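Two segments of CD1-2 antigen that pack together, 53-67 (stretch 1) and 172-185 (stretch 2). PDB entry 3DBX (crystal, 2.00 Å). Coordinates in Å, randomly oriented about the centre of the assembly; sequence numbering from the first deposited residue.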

# COMPACT_ATOMS: atom_id res chain seq x y z
N CYS A 53 -2.75 -15.92 5.41
CA CYS A 53 -1.49 -15.66 4.74
C CYS A 53 -0.26 -16.10 5.51
O CYS A 53 0.83 -16.19 4.94
CB CYS A 53 -1.33 -14.17 4.45
SG CYS A 53 -2.65 -13.40 3.49
N ARG A 54 -0.41 -16.32 6.81
CA ARG A 54 0.74 -16.64 7.66
C ARG A 54 0.49 -17.90 8.46
O ARG A 54 -0.64 -18.11 8.89
CB ARG A 54 1.06 -15.46 8.61
CG ARG A 54 1.40 -14.17 7.89
CD ARG A 54 2.79 -14.24 7.31
NE ARG A 54 3.13 -13.00 6.63
CZ ARG A 54 3.64 -12.93 5.40
NH1 ARG A 54 3.90 -14.05 4.72
NH2 ARG A 54 3.92 -11.75 4.86
N PRO A 55 1.54 -18.74 8.66
CA PRO A 55 1.38 -20.00 9.39
C PRO A 55 1.01 -19.82 10.87
O PRO A 55 0.42 -20.73 11.46
CB PRO A 55 2.75 -20.69 9.24
CG PRO A 55 3.41 -20.00 8.08
CD PRO A 55 2.93 -18.58 8.18
N TRP A 56 1.35 -18.66 11.45
CA TRP A 56 0.97 -18.30 12.84
C TRP A 56 -0.46 -17.72 12.98
O TRP A 56 -0.93 -17.51 14.10
CB TRP A 56 2.01 -17.33 13.47
CG TRP A 56 2.18 -16.01 12.71
CD1 TRP A 56 3.14 -15.71 11.79
CD2 TRP A 56 1.38 -14.82 12.83
NE1 TRP A 56 2.98 -14.43 11.31
CE2 TRP A 56 1.90 -13.87 11.93
CE3 TRP A 56 0.27 -14.49 13.61
CZ2 TRP A 56 1.35 -12.60 11.79
CZ3 TRP A 56 -0.28 -13.24 13.46
CH2 TRP A 56 0.26 -12.31 12.56
N VAL A 57 -1.15 -17.45 11.86
CA VAL A 57 -2.49 -16.83 11.87
C VAL A 57 -3.72 -17.77 12.06
O VAL A 57 -4.77 -17.34 12.58
CB VAL A 57 -2.70 -15.96 10.57
CG1 VAL A 57 -4.17 -15.61 10.35
CG2 VAL A 57 -1.88 -14.67 10.62
N GLN A 58 -3.58 -19.05 11.68
CA GLN A 58 -4.73 -19.95 11.42
C GLN A 58 -5.56 -20.39 12.63
O GLN A 58 -6.74 -20.03 12.75
CB GLN A 58 -4.26 -21.18 10.62
CG GLN A 58 -5.30 -21.79 9.69
CD GLN A 58 -6.31 -22.68 10.41
OE1 GLN A 58 -5.95 -23.70 11.01
NE2 GLN A 58 -7.58 -22.29 10.33
N GLU A 59 -4.95 -21.20 13.50
CA GLU A 59 -5.65 -21.84 14.63
C GLU A 59 -5.79 -20.90 15.84
O GLU A 59 -5.74 -21.33 16.99
CB GLU A 59 -4.92 -23.13 15.05
N ILE A 60 -5.96 -19.61 15.55
CA ILE A 60 -6.09 -18.60 16.60
C ILE A 60 -7.49 -17.97 16.54
O ILE A 60 -8.25 -18.06 17.50
CB ILE A 60 -4.93 -17.57 16.57
CG1 ILE A 60 -3.58 -18.28 16.76
CG2 ILE A 60 -5.10 -16.52 17.68
CD1 ILE A 60 -3.07 -19.05 15.53
N THR A 61 -7.84 -17.37 15.40
CA THR A 61 -9.24 -16.99 15.19
C THR A 61 -9.72 -17.29 13.77
O THR A 61 -9.34 -16.56 12.84
CB THR A 61 -9.50 -15.52 15.57
OG1 THR A 61 -9.46 -15.38 17.00
CG2 THR A 61 -10.86 -15.06 15.08
N ALA A 62 -10.53 -18.35 13.55
CA ALA A 62 -10.95 -19.42 14.50
C ALA A 62 -11.84 -19.06 15.71
O ALA A 62 -13.06 -19.00 15.60
CB ALA A 62 -9.77 -20.35 14.92
N GLU A 63 -11.18 -18.83 16.85
CA GLU A 63 -11.81 -18.71 18.17
C GLU A 63 -12.73 -17.51 18.36
O GLU A 63 -13.76 -17.60 19.04
CB GLU A 63 -10.71 -18.69 19.24
CG GLU A 63 -11.16 -19.11 20.62
CD GLU A 63 -10.03 -19.76 21.39
OE1 GLU A 63 -8.86 -19.48 21.07
OE2 GLU A 63 -10.33 -20.55 22.32
N THR A 64 -12.35 -16.37 17.78
CA THR A 64 -13.16 -15.16 17.86
C THR A 64 -14.12 -15.06 16.67
O THR A 64 -14.96 -14.15 16.62
CB THR A 64 -12.27 -13.91 17.96
N GLU A 65 -14.00 -16.00 15.74
CA GLU A 65 -14.78 -16.05 14.49
C GLU A 65 -14.87 -14.71 13.76
O GLU A 65 -15.93 -14.31 13.28
CB GLU A 65 -16.19 -16.65 14.75
N VAL A 66 -13.73 -14.01 13.69
CA VAL A 66 -13.60 -12.81 12.88
C VAL A 66 -13.88 -13.17 11.40
O VAL A 66 -14.46 -12.40 10.65
CB VAL A 66 -12.21 -12.17 13.04
CG1 VAL A 66 -11.96 -11.09 11.97
CG2 VAL A 66 -12.06 -11.58 14.43
N LYS A 67 -13.48 -14.39 11.04
CA LYS A 67 -13.66 -14.93 9.71
C LYS A 67 -15.14 -15.16 9.41
O LYS A 67 -15.56 -15.07 8.26
CB LYS A 67 -12.84 -16.22 9.58
CG LYS A 67 -12.60 -16.71 8.16
CD LYS A 67 -11.59 -17.86 8.15
CE LYS A 67 -11.47 -18.47 6.75
NZ LYS A 67 -10.23 -19.29 6.60
N ASN A 172 -9.68 -8.00 21.03
CA ASN A 172 -9.25 -9.36 21.40
C ASN A 172 -8.40 -10.05 20.31
O ASN A 172 -7.42 -10.72 20.63
CB ASN A 172 -10.45 -10.24 21.78
CG ASN A 172 -10.93 -10.00 23.21
OD1 ASN A 172 -11.16 -8.85 23.62
ND2 ASN A 172 -11.08 -11.08 23.98
N TYR A 173 -8.80 -9.88 19.05
CA TYR A 173 -8.11 -10.45 17.89
C TYR A 173 -6.68 -9.91 17.72
O TYR A 173 -5.73 -10.68 17.55
CB TYR A 173 -8.96 -10.19 16.64
CG TYR A 173 -8.55 -10.91 15.38
CD1 TYR A 173 -8.16 -12.26 15.38
CD2 TYR A 173 -8.60 -10.25 14.16
CE1 TYR A 173 -7.80 -12.91 14.17
CE2 TYR A 173 -8.25 -10.89 12.98
CZ TYR A 173 -7.86 -12.21 12.99
OH TYR A 173 -7.52 -12.79 11.77
N ILE A 174 -6.53 -8.58 17.78
CA ILE A 174 -5.23 -7.91 17.70
C ILE A 174 -4.27 -8.48 18.77
O ILE A 174 -3.11 -8.82 18.48
CB ILE A 174 -5.38 -6.38 17.91
CG1 ILE A 174 -6.10 -5.74 16.72
CG2 ILE A 174 -4.02 -5.73 18.09
CD1 ILE A 174 -6.58 -4.29 16.97
N LEU A 175 -4.79 -8.59 19.99
CA LEU A 175 -4.06 -9.05 21.15
C LEU A 175 -3.52 -10.46 20.97
O LEU A 175 -2.34 -10.73 21.24
CB LEU A 175 -4.95 -8.98 22.38
CG LEU A 175 -4.69 -7.85 23.37
CD1 LEU A 175 -4.71 -6.50 22.68
CD2 LEU A 175 -5.70 -7.90 24.51
N MET A 176 -4.38 -11.36 20.51
CA MET A 176 -3.99 -12.73 20.22
C MET A 176 -2.99 -12.81 19.05
O MET A 176 -2.03 -13.59 19.10
CB MET A 176 -5.23 -13.62 20.02
CG MET A 176 -6.13 -13.68 21.29
SD MET A 176 -7.57 -14.80 21.30
CE MET A 176 -6.87 -16.30 22.01
N LEU A 177 -3.18 -11.98 18.03
CA LEU A 177 -2.31 -11.98 16.85
C LEU A 177 -0.94 -11.43 17.21
O LEU A 177 0.09 -11.91 16.73
CB LEU A 177 -2.90 -11.15 15.71
CG LEU A 177 -4.13 -11.64 14.93
CD1 LEU A 177 -4.55 -10.56 13.96
CD2 LEU A 177 -3.89 -12.97 14.21
N HIS A 178 -0.94 -10.39 18.05
CA HIS A 178 0.27 -9.76 18.52
C HIS A 178 1.16 -10.77 19.27
O HIS A 178 2.36 -10.79 19.07
CB HIS A 178 -0.11 -8.58 19.42
CG HIS A 178 1.02 -7.66 19.74
ND1 HIS A 178 1.65 -7.65 20.97
CD2 HIS A 178 1.64 -6.72 18.99
CE1 HIS A 178 2.61 -6.74 20.96
NE2 HIS A 178 2.62 -6.16 19.77
N GLU A 179 0.55 -11.59 20.11
CA GLU A 179 1.23 -12.63 20.89
C GLU A 179 1.83 -13.79 20.06
O GLU A 179 2.84 -14.39 20.45
CB GLU A 179 0.25 -13.14 21.98
CG GLU A 179 0.44 -14.57 22.48
CD GLU A 179 -0.38 -14.88 23.74
OE1 GLU A 179 -0.56 -13.97 24.58
OE2 GLU A 179 -0.83 -16.04 23.90
N GLU A 180 1.22 -14.08 18.91
CA GLU A 180 1.54 -15.22 18.05
C GLU A 180 2.42 -14.83 16.85
O GLU A 180 3.08 -15.67 16.23
CB GLU A 180 0.24 -15.76 17.44
CG GLU A 180 -0.68 -16.44 18.40
CD GLU A 180 -0.11 -17.75 18.87
OE1 GLU A 180 0.35 -18.53 18.01
OE2 GLU A 180 -0.13 -17.99 20.10
N GLY A 181 2.38 -13.55 16.50
CA GLY A 181 2.94 -13.14 15.22
C GLY A 181 4.22 -12.35 15.27
O GLY A 181 4.51 -11.62 14.31
N ARG A 182 4.98 -12.48 16.35
CA ARG A 182 6.18 -11.65 16.49
C ARG A 182 7.26 -11.91 15.44
O ARG A 182 8.02 -11.01 15.11
CB ARG A 182 6.75 -11.70 17.89
CG ARG A 182 5.87 -10.99 18.89
CD ARG A 182 6.61 -10.71 20.21
NE ARG A 182 6.57 -11.84 21.10
CZ ARG A 182 7.39 -12.02 22.12
NH1 ARG A 182 8.37 -11.16 22.39
NH2 ARG A 182 7.23 -13.10 22.86
N THR A 183 7.29 -13.13 14.91
CA THR A 183 8.22 -13.51 13.85
C THR A 183 8.18 -12.56 12.64
O THR A 183 9.20 -12.29 12.01
CB THR A 183 8.04 -15.01 13.45
OG1 THR A 183 9.10 -15.40 12.58
CG2 THR A 183 6.71 -15.26 12.77
N ASP A 184 7.00 -12.04 12.34
CA ASP A 184 6.79 -10.98 11.33
C ASP A 184 6.71 -9.56 11.92
O ASP A 184 7.32 -8.61 11.41
CB ASP A 184 5.53 -11.30 10.54
CG ASP A 184 5.83 -12.06 9.28
OD1 ASP A 184 6.50 -11.47 8.39
OD2 ASP A 184 5.42 -13.22 9.19
N LEU A 185 5.94 -9.42 13.00
CA LEU A 185 5.74 -8.10 13.63
C LEU A 185 6.97 -7.52 14.33
O LEU A 185 7.10 -6.28 14.42
CB LEU A 185 4.54 -8.13 14.57
CG LEU A 185 3.24 -8.69 13.97
CD1 LEU A 185 2.24 -9.04 15.06
CD2 LEU A 185 2.65 -7.71 12.96

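The contact between these stretches, which buries 773 Å² counting both sides, is made mostly by side chains of an irregular segment lying against a helix that breaks at Gly-181 and resumes one residue later.

Two contacts are made over ring faces. Trp-56, with chi1 in the p well, lays its indole over the break, and Gly-181 CA sits 3.3 Å from the centroid of the six-membered ring of Trp-56, almost on the ring normal, as a CH-pi contact. Glycine suits this place because it has no side chain: an ideal CB would lie 2.5 Å from Trp-56 CH2, a clash. At the other end the roles are exchanged between the stretches. Tyr-173 offers its ring, and Val-66 CG2 lies over one face, 3.9 Å from the centroid of the Tyr-173 ring, while Thr-61 CB approaches Tyr-173 CE1 obliquely at 3.4 Å. Tyr-173 OH is buried without a polar partner in the model, so this ring contributes packing rather than hydrogen bonding.

Apolar contacts lie between these two rings. Leu-177 points sideways at CB, but its end comes nearer, bringing CD2 within 3.7 Å of Trp-56 CZ3. Ile-60 points toward the helix: its CG2 meets Met-176 CB at 3.7 Å, and its CG1 lies 3.8 Å from Glu-180 CG, where the acidic residue supplies the methylene part of its chain.

Polar interactions gather around Asp-184. Asp-184 OD2 lies at the edge of the indole and accepts a weak, long but nearly straight hydrogen bond from Trp-56 NE1 (3.5 Å, 166°). The same OD2 of Asp-184 forms a salt bridge with Arg-54 NE at 3.4 Å; because the oxygen is well out of the guanidinium plane, the attraction is between charges, with no N-H directed at it. A carboxylate thus serves both the indole N-H and the positive charge.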